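PDB 3R5G: CyaB from Pseudomonas aeruginosa, which probably converts ATP to cyclic AMP through its class III adenylyl cyclase catalytic domain, the part of the membrane protein present here. Local coordinates for residues A[5-19]-A[107-121]. Sequence-based numbering, arbitrary orientation.
Sequences TQRKKLTVFFSDIRG and PLEIRMGINTGYCTV
Strand 6-18 pairs antiparallel with 109-116 and, past a corner at G117, with 118-121: thirteen consecutive bridges run from Q6-V121 to R18-E109. The unbroken register shows that one long, curved strand follows both arms of its bent partner. Near the C-terminal end of strand 6-18, D16, R18 and R111 form a salt-bridge network. R111 meets the carboxylate of D16 side-on, NE to OD1 and NH1 to the syn lone pair of OD2, both at 3.0 Å; OD2 also accepts from NE. With CG of D16 set between backbone N and carbonyl carbon (chi1 68°), the carboxylate turns toward the neighbouring strand. The guanidinium of R18 lies flat on that of R111, planes 16° apart, and NE of R18 makes a weak bond, part of a salt bridge, to OD1 of D16. The 6-18/109-116 pair lies in the central sheet of the class III nucleotidyl cyclase fold, and 118-121 leads on into the pairing with strand 129-135. D16 lies where such cyclases carry a metal-binding aspartate, with D60 beside it, its OD2 taking the N-H of I17. Helix 74-100 packs against T11 and F13, helix 137-148 against V12 and F14. On the T11 face, SD of M112 meets the edge of the F13 ring, 3.5 Å from CE1, a Met-aromatic contact. Hydroxyls OG1 of T11 and T116 bond at 2.8 Å; OG1 of T116 is also hydrogen-bonded to OG1 of T160.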
loop_
_atom_site.group_PDB
_atom_site.type_symbol
_atom_site.label_atom_id
_atom_site.label_comp_id
_atom_site.label_asym_id
_atom_site.label_seq_id
_atom_site.Cartn_x
_atom_site.Cartn_y
_atom_site.Cartn_z
ATOM N N THR A 5 -18.426 12.317 0.205
ATOM C CA THR A 5 -17.163 12.474 -0.606
ATOM C C THR A 5 -16.902 13.820 -1.349
ATOM O O THR A 5 -17.737 14.292 -2.124
ATOM C CB THR A 5 -17.113 11.296 -1.655
ATOM O OG1 THR A 5 -17.383 10.069 -0.970
ATOM C CG2 THR A 5 -15.735 11.247 -2.346
ATOM N N GLN A 6 -15.682 14.405 -1.205
ATOM C CA GLN A 6 -15.341 15.686 -1.857
ATOM C C GLN A 6 -13.992 15.681 -2.565
ATOM O O GLN A 6 -13.223 14.780 -2.303
ATOM C CB GLN A 6 -15.287 16.831 -0.858
ATOM C CG GLN A 6 -15.168 16.453 0.558
ATOM C CD GLN A 6 -16.157 17.267 1.427
ATOM O OE1 GLN A 6 -17.344 16.947 1.493
ATOM N NE2 GLN A 6 -15.663 18.310 2.088
ATOM N N ARG A 7 -13.769 16.636 -3.447
ATOM C CA ARG A 7 -12.468 16.822 -4.147
ATOM C C ARG A 7 -11.835 18.007 -3.483
ATOM O O ARG A 7 -12.450 19.056 -3.440
ATOM C CB ARG A 7 -12.682 17.159 -5.613
ATOM C CG ARG A 7 -11.438 16.988 -6.447
ATOM C CD ARG A 7 -11.696 16.092 -7.663
ATOM N NE ARG A 7 -10.554 16.139 -8.571
ATOM C CZ ARG A 7 -10.042 17.276 -9.038
ATOM N NH1 ARG A 7 -10.590 18.433 -8.679
ATOM N NH2 ARG A 7 -8.979 17.261 -9.865
ATOM N N LYS A 8 -10.612 17.858 -2.943
ATOM C CA LYS A 8 -10.013 18.925 -2.131
ATOM C C LYS A 8 -8.492 18.946 -2.381
ATOM O O LYS A 8 -7.947 17.867 -2.653
ATOM C CB LYS A 8 -10.258 18.646 -0.659
ATOM C CG LYS A 8 -11.730 18.849 -0.282
ATOM C CD LYS A 8 -11.932 18.263 1.133
ATOM C CE LYS A 8 -11.447 19.234 2.177
ATOM N NZ LYS A 8 -12.548 19.297 3.223
ATOM N N LYS A 9 -7.881 20.124 -2.237
ATOM C CA LYS A 9 -6.368 20.241 -2.406
ATOM C C LYS A 9 -5.801 19.749 -1.067
ATOM O O LYS A 9 -6.098 20.313 -0.009
ATOM C CB LYS A 9 -6.002 21.672 -2.634
ATOM C CG LYS A 9 -4.427 21.718 -2.901
ATOM C CD LYS A 9 -4.079 23.066 -3.408
ATOM C CE LYS A 9 -4.231 23.193 -4.894
ATOM N NZ LYS A 9 -3.606 24.527 -5.252
ATOM N N LEU A 10 -5.001 18.694 -1.108
ATOM C CA LEU A 10 -4.353 18.120 0.047
ATOM C C LEU A 10 -2.850 18.063 -0.191
ATOM O O LEU A 10 -2.419 18.003 -1.315
ATOM C CB LEU A 10 -4.837 16.722 0.292
ATOM C CG LEU A 10 -6.343 16.466 0.360
ATOM C CD1 LEU A 10 -6.573 14.994 0.634
ATOM C CD2 LEU A 10 -6.912 17.242 1.475
ATOM N N THR A 11 -2.093 18.048 0.918
ATOM C CA THR A 11 -0.684 17.555 0.868
ATOM C C THR A 11 -0.732 16.168 1.460
ATOM O O THR A 11 -1.224 15.932 2.590
ATOM C CB THR A 11 0.264 18.541 1.538
ATOM O OG1 THR A 11 0.299 19.758 0.805
ATOM C CG2 THR A 11 1.748 17.950 1.507
ATOM N N VAL A 12 -0.150 15.238 0.735
ATOM C CA VAL A 12 -0.171 13.812 1.057
ATOM C C VAL A 12 1.231 13.274 1.300
ATOM O O VAL A 12 2.145 13.622 0.524
ATOM C CB VAL A 12 -0.817 12.934 -0.094
ATOM C CG1 VAL A 12 -0.799 11.477 0.233
ATOM C CG2 VAL A 12 -2.222 13.501 -0.446
ATOM N N PHE A 13 1.441 12.557 2.405
ATOM C CA PHE A 13 2.751 12.121 2.880
ATOM C C PHE A 13 2.715 10.605 2.988
ATOM O O PHE A 13 1.751 10.015 3.544
ATOM C CB PHE A 13 2.903 12.739 4.309
ATOM C CG PHE A 13 4.018 12.154 5.066
ATOM C CD1 PHE A 13 5.253 12.858 5.110
ATOM C CD2 PHE A 13 3.906 10.914 5.748
ATOM C CE1 PHE A 13 6.310 12.345 5.865
ATOM C CE2 PHE A 13 5.035 10.377 6.513
ATOM C CZ PHE A 13 6.234 11.093 6.565
ATOM N N PHE A 14 3.764 9.961 2.437
ATOM C CA PHE A 14 4.015 8.586 2.677
ATOM C C PHE A 14 5.389 8.362 3.193
ATOM O O PHE A 14 6.329 9.034 2.730
ATOM C CB PHE A 14 3.914 7.720 1.363
ATOM C CG PHE A 14 2.497 7.489 0.869
ATOM C CD1 PHE A 14 1.869 8.410 0.121
ATOM C CD2 PHE A 14 1.791 6.327 1.257
ATOM C CE1 PHE A 14 0.589 8.170 -0.403
ATOM C CE2 PHE A 14 0.457 6.153 0.850
ATOM C CZ PHE A 14 -0.108 7.047 -0.053
ATOM N N SER A 15 5.559 7.400 4.059
ATOM C CA SER A 15 6.925 7.024 4.477
ATOM C C SER A 15 7.056 5.549 4.675
ATOM O O SER A 15 6.071 4.853 4.863
ATOM C CB SER A 15 7.311 7.712 5.759
ATOM O OG SER A 15 6.475 7.258 6.878
ATOM N N ASP A 16 8.292 5.047 4.636
ATOM C CA ASP A 16 8.518 3.700 5.114
ATOM C C ASP A 16 9.920 3.612 5.701
ATOM O O ASP A 16 10.707 4.600 5.620
ATOM C CB ASP A 16 8.326 2.641 4.001
ATOM C CG ASP A 16 9.373 2.695 2.919
ATOM O OD1 ASP A 16 10.567 2.634 3.175
ATOM O OD2 ASP A 16 8.963 2.834 1.750
ATOM N N ILE A 17 10.234 2.471 6.321
ATOM C CA ILE A 17 11.588 2.280 6.876
ATOM C C ILE A 17 12.437 1.389 5.989
ATOM O O ILE A 17 12.140 0.205 5.806
ATOM C CB ILE A 17 11.530 1.651 8.276
ATOM C CG1 ILE A 17 10.660 2.482 9.162
ATOM C CG2 ILE A 17 12.887 1.512 8.821
ATOM C CD1 ILE A 17 10.253 1.666 10.468
ATOM N N ARG A 18 13.491 1.928 5.379
ATOM C CA ARG A 18 14.397 1.074 4.576
ATOM C C ARG A 18 15.174 0.218 5.545
ATOM O O ARG A 18 15.646 0.710 6.561
ATOM C CB ARG A 18 15.345 1.947 3.732
ATOM C CG ARG A 18 14.654 2.730 2.632
ATOM C CD ARG A 18 14.196 1.785 1.567
ATOM N NE ARG A 18 12.930 1.163 1.940
ATOM C CZ ARG A 18 12.330 0.230 1.216
ATOM N NH1 ARG A 18 11.148 -0.323 1.589
ATOM N NH2 ARG A 18 12.920 -0.155 0.107
ATOM N N GLY A 19 15.242 -1.063 5.236
ATOM C CA GLY A 19 15.894 -2.006 6.132
ATOM C C GLY A 19 14.896 -2.829 6.945
ATOM O O GLY A 19 15.242 -3.921 7.484
ATOM N N PRO A 107 21.159 -1.389 9.778
ATOM C CA PRO A 107 20.718 -0.013 9.594
ATOM C C PRO A 107 19.210 0.081 9.191
ATOM O O PRO A 107 18.712 -0.755 8.409
ATOM C CB PRO A 107 21.632 0.507 8.476
ATOM C CG PRO A 107 22.667 -0.506 8.261
ATOM C CD PRO A 107 22.113 -1.810 8.729
ATOM N N LEU A 108 18.561 1.096 9.745
ATOM C CA LEU A 108 17.116 1.322 9.516
ATOM C C LEU A 108 16.986 2.810 9.290
ATOM O O LEU A 108 17.450 3.604 10.120
ATOM C CB LEU A 108 16.328 0.975 10.774
ATOM C CG LEU A 108 16.252 -0.521 11.139
ATOM C CD1 LEU A 108 15.665 -0.776 12.546
ATOM C CD2 LEU A 108 15.466 -1.294 10.050
ATOM N N GLU A 109 16.378 3.206 8.175
ATOM C CA GLU A 109 16.286 4.649 7.893
ATOM C C GLU A 109 14.983 4.962 7.224
ATOM O O GLU A 109 14.551 4.214 6.384
ATOM C CB GLU A 109 17.375 5.131 6.975
ATOM C CG GLU A 109 17.301 6.704 6.879
ATOM C CD GLU A 109 17.548 7.432 8.149
ATOM O OE1 GLU A 109 18.769 7.700 8.352
ATOM O OE2 GLU A 109 16.579 7.720 8.943
ATOM N N ILE A 110 14.419 6.093 7.602
ATOM C CA ILE A 110 13.135 6.487 7.043
ATOM C C ILE A 110 13.349 7.112 5.696
ATOM O O ILE A 110 14.359 7.777 5.450
ATOM C CB ILE A 110 12.391 7.465 8.049
ATOM C CG1 ILE A 110 10.949 7.691 7.573
ATOM C CG2 ILE A 110 13.284 8.786 8.324
ATOM C CD1 ILE A 110 10.276 8.538 8.660
ATOM N N ARG A 111 12.403 6.857 4.807
ATOM C CA ARG A 111 12.292 7.643 3.580
ATOM C C ARG A 111 10.878 8.106 3.385
ATOM O O ARG A 111 9.929 7.455 3.850
ATOM C CB ARG A 111 12.789 6.854 2.390
ATOM C CG ARG A 111 11.900 5.750 2.055
ATOM C CD ARG A 111 12.504 4.979 0.898
ATOM N NE ARG A 111 11.578 3.872 0.632
ATOM C CZ ARG A 111 11.480 3.264 -0.540
ATOM N NH1 ARG A 111 10.555 2.318 -0.704
ATOM N NH2 ARG A 111 12.277 3.621 -1.540
ATOM N N MET A 112 10.748 9.217 2.667
ATOM C CA MET A 112 9.467 9.912 2.559
ATOM C C MET A 112 9.212 10.501 1.207
ATOM O O MET A 112 10.182 10.993 0.584
ATOM C CB MET A 112 9.444 11.089 3.590
ATOM C CG MET A 112 9.704 10.535 4.986
ATOM S SD MET A 112 9.793 11.924 6.182
ATOM C CE MET A 112 11.306 11.535 6.812
ATOM N N GLY A 113 7.936 10.546 0.813
ATOM C CA GLY A 113 7.514 11.175 -0.416
ATOM C C GLY A 113 6.340 12.098 -0.108
ATOM O O GLY A 113 5.475 11.628 0.672
ATOM N N ILE A 114 6.259 13.279 -0.691
ATOM C CA ILE A 114 5.187 14.244 -0.349
ATOM C C ILE A 114 4.770 14.866 -1.639
ATOM O O ILE A 114 5.646 15.327 -2.415
ATOM C CB ILE A 114 5.692 15.263 0.685
ATOM C CG1 ILE A 114 6.191 14.516 1.900
ATOM C CG2 ILE A 114 4.563 16.236 1.001
ATOM C CD1 ILE A 114 6.838 15.493 2.969
ATOM N N ASN A 115 3.461 15.006 -1.867
ATOM C CA ASN A 115 2.978 15.702 -3.026
ATOM C C ASN A 115 1.775 16.487 -2.624
ATOM O O ASN A 115 1.057 16.099 -1.681
ATOM C CB ASN A 115 2.596 14.653 -4.104
ATOM C CG ASN A 115 1.954 15.274 -5.347
ATOM O OD1 ASN A 115 2.494 16.243 -5.914
ATOM N ND2 ASN A 115 0.781 14.782 -5.720
ATOM N N THR A 116 1.420 17.520 -3.324
ATOM C CA THR A 116 0.248 18.360 -3.072
ATOM C C THR A 116 -0.565 18.442 -4.356
ATOM O O THR A 116 -0.034 18.575 -5.429
ATOM C CB THR A 116 0.713 19.751 -2.757
ATOM O OG1 THR A 116 1.595 19.742 -1.627
ATOM C CG2 THR A 116 -0.485 20.783 -2.512
ATOM N N GLY A 117 -1.863 18.262 -4.239
ATOM C CA GLY A 117 -2.776 18.403 -5.411
ATOM C C GLY A 117 -4.169 17.963 -5.006
ATOM O O GLY A 117 -4.439 17.616 -3.837
ATOM N N TYR A 118 -5.100 18.097 -5.983
ATOM C CA TYR A 118 -6.488 17.736 -5.685
ATOM C C TYR A 118 -6.695 16.295 -5.599
ATOM O O TYR A 118 -6.284 15.513 -6.459
ATOM C CB TYR A 118 -7.391 18.366 -6.815
ATOM C CG TYR A 118 -7.516 19.866 -6.592
ATOM C CD1 TYR A 118 -8.511 20.422 -5.717
ATOM C CD2 TYR A 118 -6.691 20.767 -7.228
ATOM C CE1 TYR A 118 -8.597 21.816 -5.465
ATOM C CE2 TYR A 118 -6.831 22.126 -7.010
ATOM C CZ TYR A 118 -7.762 22.634 -6.124
ATOM O OH TYR A 118 -7.853 24.027 -5.923
ATOM N N CYS A 119 -7.363 15.875 -4.517
ATOM C CA CYS A 119 -7.624 14.478 -4.204
ATOM C C CYS A 119 -9.091 14.270 -3.885
ATOM O O CYS A 119 -9.731 15.211 -3.547
ATOM C CB CYS A 119 -6.846 14.049 -2.931
ATOM S SG CYS A 119 -5.039 14.155 -3.109
ATOM N N THR A 120 -9.582 13.053 -4.007
ATOM C CA THR A 120 -10.986 12.737 -3.603
ATOM C C THR A 120 -10.942 12.131 -2.225
ATOM O O THR A 120 -10.225 11.119 -1.942
ATOM C CB THR A 120 -11.611 11.752 -4.590
ATOM O OG1 THR A 120 -11.529 12.289 -5.912
ATOM C CG2 THR A 120 -13.025 11.359 -4.150
ATOM N N VAL A 121 -11.750 12.690 -1.308
ATOM C CA VAL A 121 -11.756 12.204 0.090
ATOM C C VAL A 121 -13.148 11.753 0.507
ATOM O O VAL A 121 -14.112 12.420 0.175
ATOM C CB VAL A 121 -11.464 13.285 1.185
ATOM C CG1 VAL A 121 -10.887 12.607 2.526
ATOM C CG2 VAL A 121 -10.643 14.379 0.597
HETATM O O HOH W 1 -6.644 15.762 -9.354
#